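Local atomic coordinates of Fe-regulated protein B (Neisseria meningitidis, PDB entry 4AIP), a protein that probably takes up iron, perhaps delivered by siderophores, across the outer membrane as a TonB-dependent transporter. Residues G521-K530 against V573-A581; F613-A624 against G663-K671. One frame throughout, in Å; residues are numbered along the deposited sequence.

Contact 1. Residues G521-K530 against V573-A581; sequences GIISIADGTK and VAVREAVNA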
loop_
_atom_site.group_PDB
_atom_site.type_symbol
_atom_site.label_atom_id
_atom_site.label_comp_id
_atom_site.label_asym_id
_atom_site.label_seq_id
_atom_site.Cartn_x
_atom_site.Cartn_y
_atom_site.Cartn_z
ATOM N N GLY B 521 -0.021 35.588 -11.327
ATOM C CA GLY B 521 0.463 36.405 -12.379
ATOM C C GLY B 521 1.398 35.649 -13.258
ATOM O O GLY B 521 1.728 34.479 -13.002
ATOM N N ILE B 522 1.830 36.346 -14.295
ATOM C CA ILE B 522 2.503 35.767 -15.393
ATOM C C ILE B 522 3.985 35.833 -15.169
ATOM O O ILE B 522 4.494 36.819 -14.648
ATOM C CB ILE B 522 2.137 36.537 -16.658
ATOM C CG1 ILE B 522 0.741 36.121 -17.141
ATOM C CG2 ILE B 522 3.099 36.225 -17.813
ATOM C CD1 ILE B 522 0.813 34.837 -17.944
ATOM N N ILE B 523 4.695 34.777 -15.550
ATOM C CA ILE B 523 6.117 34.735 -15.306
ATOM C C ILE B 523 6.795 34.456 -16.613
ATOM O O ILE B 523 6.614 33.393 -17.193
ATOM C CB ILE B 523 6.514 33.675 -14.212
ATOM C CG1 ILE B 523 5.955 34.076 -12.841
ATOM C CG2 ILE B 523 8.057 33.467 -14.203
ATOM C CD1 ILE B 523 6.720 35.234 -12.159
ATOM N N SER B 524 7.567 35.424 -17.076
ATOM C CA SER B 524 8.140 35.357 -18.396
ATOM C C SER B 524 9.663 35.496 -18.333
ATOM O O SER B 524 10.272 35.295 -17.271
ATOM C CB SER B 524 7.487 36.414 -19.291
ATOM O OG SER B 524 8.039 36.403 -20.589
ATOM N N ILE B 525 10.266 35.820 -19.470
ATOM C CA ILE B 525 11.712 35.953 -19.595
ATOM C C ILE B 525 12.030 37.163 -20.494
ATOM O O ILE B 525 11.421 37.342 -21.538
ATOM C CB ILE B 525 12.351 34.604 -20.098
ATOM C CG1 ILE B 525 13.882 34.667 -20.084
ATOM C CG2 ILE B 525 11.771 34.143 -21.450
ATOM C CD1 ILE B 525 14.548 33.338 -20.346
ATOM N N ALA B 526 12.957 38.005 -20.062
ATOM C CA ALA B 526 13.325 39.201 -20.822
ATOM C C ALA B 526 14.098 38.846 -22.083
ATOM O O ALA B 526 14.649 37.754 -22.188
ATOM C CB ALA B 526 14.132 40.139 -19.970
ATOM N N ASP B 527 14.158 39.794 -23.021
ATOM C CA ASP B 527 14.615 39.512 -24.372
ATOM C C ASP B 527 16.042 39.072 -24.519
ATOM O O ASP B 527 16.318 38.175 -25.319
ATOM C CB ASP B 527 14.365 40.686 -25.317
ATOM C CG ASP B 527 12.911 40.866 -25.658
ATOM O OD1 ASP B 527 12.117 39.919 -25.559
ATOM O OD2 ASP B 527 12.558 41.988 -26.035
ATOM N N GLY B 528 16.964 39.689 -23.802
ATOM C CA GLY B 528 18.355 39.304 -24.035
ATOM C C GLY B 528 18.921 38.355 -23.013
ATOM O O GLY B 528 20.123 38.170 -22.973
ATOM N N THR B 529 18.058 37.753 -22.182
ATOM C CA THR B 529 18.570 37.090 -20.991
ATOM C C THR B 529 19.428 35.959 -21.368
ATOM O O THR B 529 19.226 35.349 -22.392
ATOM C CB THR B 529 17.562 36.813 -19.855
ATOM O OG1 THR B 529 17.661 35.459 -19.399
ATOM C CG2 THR B 529 16.218 37.113 -20.242
ATOM N N LYS B 530 20.451 35.727 -20.575
ATOM C CA LYS B 530 21.411 34.724 -20.946
ATOM C C LYS B 530 21.809 33.903 -19.787
ATOM O O LYS B 530 21.327 34.071 -18.678
ATOM C CB LYS B 530 22.623 35.383 -21.500
ATOM C CG LYS B 530 22.835 36.714 -20.828
ATOM C CD LYS B 530 24.215 37.134 -21.037
ATOM C CE LYS B 530 24.580 37.002 -22.540
ATOM N NZ LYS B 530 23.761 37.992 -23.319
ATOM N N VAL B 573 3.139 44.401 -11.286
ATOM C CA VAL B 573 3.721 43.151 -10.725
ATOM C C VAL B 573 2.890 41.905 -11.189
ATOM O O VAL B 573 3.118 40.783 -10.753
ATOM C CB VAL B 573 3.964 43.281 -9.133
ATOM C CG1 VAL B 573 2.699 42.953 -8.292
ATOM C CG2 VAL B 573 5.218 42.511 -8.630
ATOM N N ALA B 574 1.939 42.125 -12.093
ATOM C CA ALA B 574 1.153 41.069 -12.700
ATOM C C ALA B 574 2.016 40.261 -13.677
ATOM O O ALA B 574 1.967 39.011 -13.706
ATOM C CB ALA B 574 -0.028 41.688 -13.442
ATOM N N VAL B 575 2.802 40.984 -14.484
ATOM C CA VAL B 575 3.703 40.368 -15.446
ATOM C C VAL B 575 5.160 40.681 -15.070
ATOM O O VAL B 575 5.533 41.861 -14.881
ATOM C CB VAL B 575 3.413 40.834 -16.893
ATOM C CG1 VAL B 575 3.734 39.731 -17.870
ATOM C CG2 VAL B 575 1.986 41.199 -17.041
ATOM N N ARG B 576 5.965 39.631 -14.915
ATOM C CA ARG B 576 7.378 39.813 -14.659
ATOM C C ARG B 576 8.215 38.859 -15.479
ATOM O O ARG B 576 7.720 37.890 -16.003
ATOM C CB ARG B 576 7.734 39.641 -13.209
ATOM C CG ARG B 576 6.731 40.006 -12.232
ATOM C CD ARG B 576 7.320 39.659 -10.918
ATOM N NE ARG B 576 6.323 39.749 -9.864
ATOM C CZ ARG B 576 5.694 38.716 -9.306
ATOM N NH1 ARG B 576 5.950 37.449 -9.670
ATOM N NH2 ARG B 576 4.800 38.975 -8.359
ATOM N N GLU B 577 9.499 39.158 -15.605
ATOM C CA GLU B 577 10.380 38.417 -16.492
ATOM C C GLU B 577 11.641 38.093 -15.762
ATOM O O GLU B 577 12.174 38.953 -15.052
ATOM C CB GLU B 577 10.787 39.251 -17.699
ATOM C CG GLU B 577 9.743 40.184 -18.237
ATOM C CD GLU B 577 10.311 41.169 -19.281
ATOM O OE1 GLU B 577 11.332 41.837 -18.994
ATOM O OE2 GLU B 577 9.718 41.295 -20.378
ATOM N N ALA B 578 12.132 36.869 -15.960
ATOM C CA ALA B 578 13.500 36.541 -15.605
ATOM C C ALA B 578 14.443 37.467 -16.328
ATOM O O ALA B 578 14.272 37.739 -17.518
ATOM C CB ALA B 578 13.841 35.108 -15.939
ATOM N N VAL B 579 15.447 37.912 -15.580
ATOM C CA VAL B 579 16.516 38.776 -16.040
ATOM C C VAL B 579 17.853 38.477 -15.355
ATOM O O VAL B 579 17.908 38.121 -14.168
ATOM C CB VAL B 579 16.234 40.237 -15.674
ATOM C CG1 VAL B 579 15.370 40.837 -16.685
ATOM C CG2 VAL B 579 15.639 40.374 -14.223
ATOM N N ASN B 580 18.927 38.669 -16.098
ATOM C CA ASN B 580 20.250 38.769 -15.463
ATOM C C ASN B 580 20.283 39.959 -14.501
ATOM O O ASN B 580 19.782 41.053 -14.783
ATOM C CB ASN B 580 21.358 38.802 -16.520
ATOM C CG ASN B 580 21.124 37.754 -17.595
ATOM O OD1 ASN B 580 21.187 36.554 -17.335
ATOM N ND2 ASN B 580 20.786 38.200 -18.770
ATOM N N ALA B 581 20.793 39.714 -13.311
ATOM C CA ALA B 581 20.640 40.728 -12.321
ATOM C C ALA B 581 21.832 40.950 -11.454
ATOM O O ALA B 581 21.696 41.651 -10.456
ATOM C CB ALA B 581 19.350 40.502 -11.464
#
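Ile522 and Val575 run alongside each other on one face of the parallel pair, with CG2 of Ile522 3.6 Å from CG1 of Val575; two beta-branched residues suit both the extended backbone and this greasy patch. Ser524 and Glu577 share that face of the sheet. On the other face Ile523 runs obliquely against Arg576: an extended arginine chain brings NH1 to 3.4 Å from Ile523 CD1, which sits at the guanidinium edge. Next to them Ile525 CG1 rests 4.2 Å from Ala578 CB, a small partner where the backbones come close.

Five backbone bonds hold the strands together, donors coming from each in turn: Ile522 N to Ala574 O, Arg576 N to Ile522 O, Ser524 N to Arg576 O, Ala578 N to Ser524 O, and Ala526 N to Ala578 O at 2.9 Å and 172°. Gly521, with no side chain, lets Ala574 O come within 3.3 Å of its CA. Past the strand, Ala526 CB touches both Glu577 OE1 and Val579 CG1, and a type I turn carries the chain on to Thr529.

Second-shell partners fix the polar ends. Asp472 binds Ser524 OG, while Gln567 and Arg569 take the Glu577 carboxylate, the arginine probably balancing its charge. In this TonB-dependent receptor, 522-525 is thus a loop strand laid parallel on the start of barrel strand 575-597, whose barrel neighbours are antiparallel.

Contact 2. Residues F613-A624 against G663-K671; sequences FYDTHKDKLLSA and GSILAAGQK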
loop_
_atom_site.group_PDB
_atom_site.type_symbol
_atom_site.label_atom_id
_atom_site.label_comp_id
_atom_site.label_asym_id
_atom_site.label_seq_id
_atom_site.Cartn_x
_atom_site.Cartn_y
_atom_site.Cartn_z
ATOM N N PHE B 613 26.846 37.446 -3.407
ATOM C CA PHE B 613 25.912 37.783 -4.455
ATOM C C PHE B 613 25.769 39.316 -4.532
ATOM O O PHE B 613 25.294 39.971 -3.603
ATOM C CB PHE B 613 24.569 37.082 -4.181
ATOM C CG PHE B 613 24.608 35.617 -4.430
ATOM C CD1 PHE B 613 25.400 34.782 -3.649
ATOM C CD2 PHE B 613 23.916 35.072 -5.476
ATOM C CE1 PHE B 613 25.485 33.421 -3.900
ATOM C CE2 PHE B 613 23.978 33.728 -5.728
ATOM C CZ PHE B 613 24.767 32.898 -4.937
ATOM N N TYR B 614 26.204 39.852 -5.664
ATOM C CA TYR B 614 26.339 41.267 -5.908
ATOM C C TYR B 614 25.247 41.720 -6.840
ATOM O O TYR B 614 25.233 41.322 -7.988
ATOM C CB TYR B 614 27.665 41.518 -6.552
ATOM C CG TYR B 614 28.791 41.304 -5.604
ATOM C CD1 TYR B 614 29.217 42.331 -4.732
ATOM C CD2 TYR B 614 29.445 40.086 -5.550
ATOM C CE1 TYR B 614 30.261 42.126 -3.827
ATOM C CE2 TYR B 614 30.489 39.859 -4.639
ATOM C CZ TYR B 614 30.877 40.876 -3.787
ATOM O OH TYR B 614 31.914 40.632 -2.933
ATOM N N ASP B 615 24.308 42.503 -6.321
ATOM C CA ASP B 615 23.183 43.024 -7.074
ATOM C C ASP B 615 23.643 44.134 -7.986
ATOM O O ASP B 615 24.448 44.994 -7.568
ATOM C CB ASP B 615 22.155 43.606 -6.101
ATOM C CG ASP B 615 21.115 42.601 -5.685
ATOM O OD1 ASP B 615 20.160 42.364 -6.465
ATOM O OD2 ASP B 615 21.272 42.051 -4.576
ATOM N N THR B 616 23.077 44.150 -9.198
ATOM C CA THR B 616 23.565 44.945 -10.323
ATOM C C THR B 616 22.417 45.702 -10.979
ATOM O O THR B 616 22.606 46.602 -11.845
ATOM C CB THR B 616 24.270 43.986 -11.316
ATOM O OG1 THR B 616 25.687 44.070 -11.113
ATOM C CG2 THR B 616 23.936 44.255 -12.762
ATOM N N HIS B 617 21.233 45.348 -10.510
ATOM C CA HIS B 617 19.963 45.719 -11.091
ATOM C C HIS B 617 19.244 46.662 -10.132
ATOM O O HIS B 617 19.276 46.463 -8.915
ATOM C CB HIS B 617 19.170 44.429 -11.311
ATOM C CG HIS B 617 17.921 44.624 -12.074
ATOM N ND1 HIS B 617 16.763 45.071 -11.482
ATOM C CD2 HIS B 617 17.648 44.470 -13.387
ATOM C CE1 HIS B 617 15.820 45.173 -12.400
ATOM N NE2 HIS B 617 16.336 44.823 -13.564
ATOM N N LYS B 618 18.604 47.700 -10.661
ATOM C CA LYS B 618 18.125 48.819 -9.824
ATOM C C LYS B 618 17.099 48.375 -8.798
ATOM O O LYS B 618 16.949 49.017 -7.746
ATOM C CB LYS B 618 17.532 49.946 -10.661
ATOM C CG LYS B 618 16.042 49.766 -11.048
ATOM C CD LYS B 618 15.670 50.636 -12.261
ATOM C CE LYS B 618 16.448 50.180 -13.527
ATOM N NZ LYS B 618 16.278 51.047 -14.759
ATOM N N ASP B 619 16.402 47.278 -9.098
ATOM C CA ASP B 619 15.360 46.774 -8.193
ATOM C C ASP B 619 15.843 45.650 -7.274
ATOM O O ASP B 619 15.037 44.970 -6.626
ATOM C CB ASP B 619 14.105 46.429 -8.994
ATOM C CG ASP B 619 13.415 47.694 -9.538
ATOM O OD1 ASP B 619 13.110 48.568 -8.682
ATOM O OD2 ASP B 619 13.214 47.838 -10.784
ATOM N N LYS B 620 17.174 45.543 -7.195
ATOM C CA LYS B 620 17.939 44.506 -6.447
ATOM C C LYS B 620 17.202 43.169 -6.342
ATOM O O LYS B 620 16.472 42.924 -5.397
ATOM C CB LYS B 620 18.457 45.023 -5.074
ATOM C CG LYS B 620 19.227 46.400 -5.146
ATOM C CD LYS B 620 20.250 46.669 -3.995
ATOM C CE LYS B 620 21.573 47.358 -4.556
ATOM N NZ LYS B 620 22.490 48.096 -3.555
ATOM N N LEU B 621 17.370 42.322 -7.345
ATOM C CA LEU B 621 16.525 41.125 -7.431
ATOM C C LEU B 621 17.197 39.789 -6.994
ATOM O O LEU B 621 16.549 38.740 -7.028
ATOM C CB LEU B 621 15.976 40.990 -8.852
ATOM C CG LEU B 621 15.091 42.102 -9.403
ATOM C CD1 LEU B 621 15.131 41.978 -10.876
ATOM C CD2 LEU B 621 13.655 42.050 -8.862
ATOM N N LEU B 622 18.480 39.821 -6.615
ATOM C CA LEU B 622 19.141 38.640 -6.059
ATOM C C LEU B 622 18.537 38.194 -4.695
ATOM O O LEU B 622 17.835 38.965 -4.023
ATOM C CB LEU B 622 20.668 38.830 -5.984
ATOM C CG LEU B 622 21.459 38.972 -7.288
ATOM C CD1 LEU B 622 22.950 38.617 -7.112
ATOM C CD2 LEU B 622 20.868 38.152 -8.415
ATOM N N SER B 623 18.815 36.945 -4.313
ATOM C CA SER B 623 18.107 36.295 -3.233
ATOM C C SER B 623 19.007 35.519 -2.273
ATOM O O SER B 623 20.033 34.932 -2.650
ATOM C CB SER B 623 17.045 35.366 -3.791
ATOM O OG SER B 623 15.826 35.562 -3.103
ATOM N N ALA B 624 18.615 35.572 -1.006
ATOM C CA ALA B 624 19.289 34.812 0.055
ATOM C C ALA B 624 18.538 33.503 0.355
ATOM O O ALA B 624 18.923 32.773 1.276
ATOM C CB ALA B 624 19.469 35.669 1.342
ATOM N N GLY B 663 26.800 37.004 8.519
ATOM C CA GLY B 663 26.642 37.690 7.248
ATOM C C GLY B 663 25.812 36.944 6.221
ATOM O O GLY B 663 25.792 35.684 6.158
ATOM N N SER B 664 25.081 37.732 5.451
ATOM C CA SER B 664 24.275 37.238 4.368
ATOM C C SER B 664 25.149 36.844 3.175
ATOM O O SER B 664 26.306 37.256 3.077
ATOM C CB SER B 664 23.312 38.316 3.914
ATOM O OG SER B 664 22.598 37.840 2.799
ATOM N N ILE B 665 24.594 36.030 2.279
ATOM C CA ILE B 665 25.257 35.787 1.027
ATOM C C ILE B 665 25.153 37.012 0.119
ATOM O O ILE B 665 26.001 37.161 -0.765
ATOM C CB ILE B 665 24.817 34.473 0.321
ATOM C CG1 ILE B 665 23.417 34.574 -0.260
ATOM C CG2 ILE B 665 24.941 33.339 1.279
ATOM C CD1 ILE B 665 22.905 33.323 -0.843
ATOM N N LEU B 666 24.159 37.886 0.336
ATOM C CA LEU B 666 24.009 39.111 -0.474
ATOM C C LEU B 666 24.929 40.233 0.049
ATOM O O LEU B 666 24.737 40.745 1.163
ATOM C CB LEU B 666 22.544 39.580 -0.489
ATOM C CG LEU B 666 21.388 38.666 -0.938
ATOM C CD1 LEU B 666 20.069 39.360 -0.692
ATOM C CD2 LEU B 666 21.462 38.227 -2.401
ATOM N N ALA B 667 25.933 40.614 -0.740
ATOM C CA ALA B 667 26.891 41.697 -0.363
ATOM C C ALA B 667 26.248 43.002 0.173
ATOM O O ALA B 667 26.824 43.707 1.003
ATOM C CB ALA B 667 27.770 42.021 -1.525
ATOM N N ALA B 668 25.054 43.301 -0.325
ATOM C CA ALA B 668 24.296 44.419 0.155
ATOM C C ALA B 668 23.410 44.028 1.358
ATOM O O ALA B 668 22.732 44.880 1.908
ATOM C CB ALA B 668 23.472 45.040 -1.008
ATOM N N GLY B 669 23.424 42.768 1.788
ATOM C CA GLY B 669 22.559 42.324 2.886
ATOM C C GLY B 669 21.116 41.943 2.524
ATOM O O GLY B 669 20.570 42.325 1.470
ATOM N N GLN B 670 20.489 41.191 3.416
ATOM C CA GLN B 670 19.160 40.634 3.202
ATOM C C GLN B 670 18.092 41.287 4.110
ATOM O O GLN B 670 18.404 41.834 5.173
ATOM C CB GLN B 670 19.197 39.084 3.335
ATOM C CG GLN B 670 19.666 38.572 4.692
ATOM C CD GLN B 670 19.817 37.058 4.792
ATOM O OE1 GLN B 670 20.785 36.464 4.293
ATOM N NE2 GLN B 670 18.898 36.438 5.510
ATOM N N LYS B 671 16.831 41.230 3.688
ATOM C CA LYS B 671 15.780 41.924 4.430
ATOM C C LYS B 671 14.769 40.989 5.077
ATOM O O LYS B 671 15.081 39.825 5.308
ATOM C CB LYS B 671 15.126 43.007 3.563
ATOM C CG LYS B 671 15.894 44.335 3.588
ATOM C CD LYS B 671 15.592 45.199 2.387
ATOM C CE LYS B 671 16.056 46.628 2.649
ATOM N NZ LYS B 671 16.152 47.451 1.396
HETATM O O HOH W 1 23.664 42.188 -2.592
#
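Leu666 is the main bump, pushing its isobutyl end into a hollow walled by Phe613, Leu622 and Ser623. Leu666 CD2 lies 3.8 Å from Phe613 CB, 3.7 Å from Leu622 CB and 3.5 Å from Ser623 N; the forked leucine end can set CD2 there while CD1 faces the backbone near Leu622 O and Ala624 N. Beside it, Ile665 runs along Phe613 and holds CD1 over one face of its ring; its CG1 stands between backbone N and carbonyl carbon (chi1 72°), with CD1 extended beyond.

The reverse fit belongs to Ala624, whose CB is small enough to enter a notch formed by Ser664, Ile665, Leu666 and Gln670 and lies 3.3 Å from Gln670 OE1. Ser664 OG shapes that notch: it donates to Gln670 OE1 and accepts from Leu666 N, making an ST turn. At the rim, Ala667 CB meets the Tyr614 ring obliquely, 3.4 Å from CE1.

Phe613 N to Ile665 O and Ala667 N to Phe613 O tie the backbones in a single bridge. One water bridges the two segments, donating to Phe613 O and Asp615 OD2 and accepting from Ala668 N. Such packing of a loop against the end of strand 600-615 and the loop that follows it is consistent with the long extracellular loops of TonB-dependent receptor barrels.

Contacts 1 and 2 have centres about 18 Å apart and meet where strands 575-597 and 600-615, neighbours in sequence and in the barrel wall, run side by side. Ala581 O lies 3.1 Å from Thr616 N, probably a hydrogen bond, and Val579 CG2 packs 3.7 Å from Leu621 CD1. Gln567 spans the two as well, its NE2 bonded to Glu577 OE1 of contact 1 and its OE1 to His617 NE2 of contact 2. Segments 521-530 and 663-671, one from each contact, are thus connected through the adjoining ends of strands 575-597 and 600-615. Both contacts lie away from the bound detergent and from Arg276, which contacts L-glutamate in another structure of this protein.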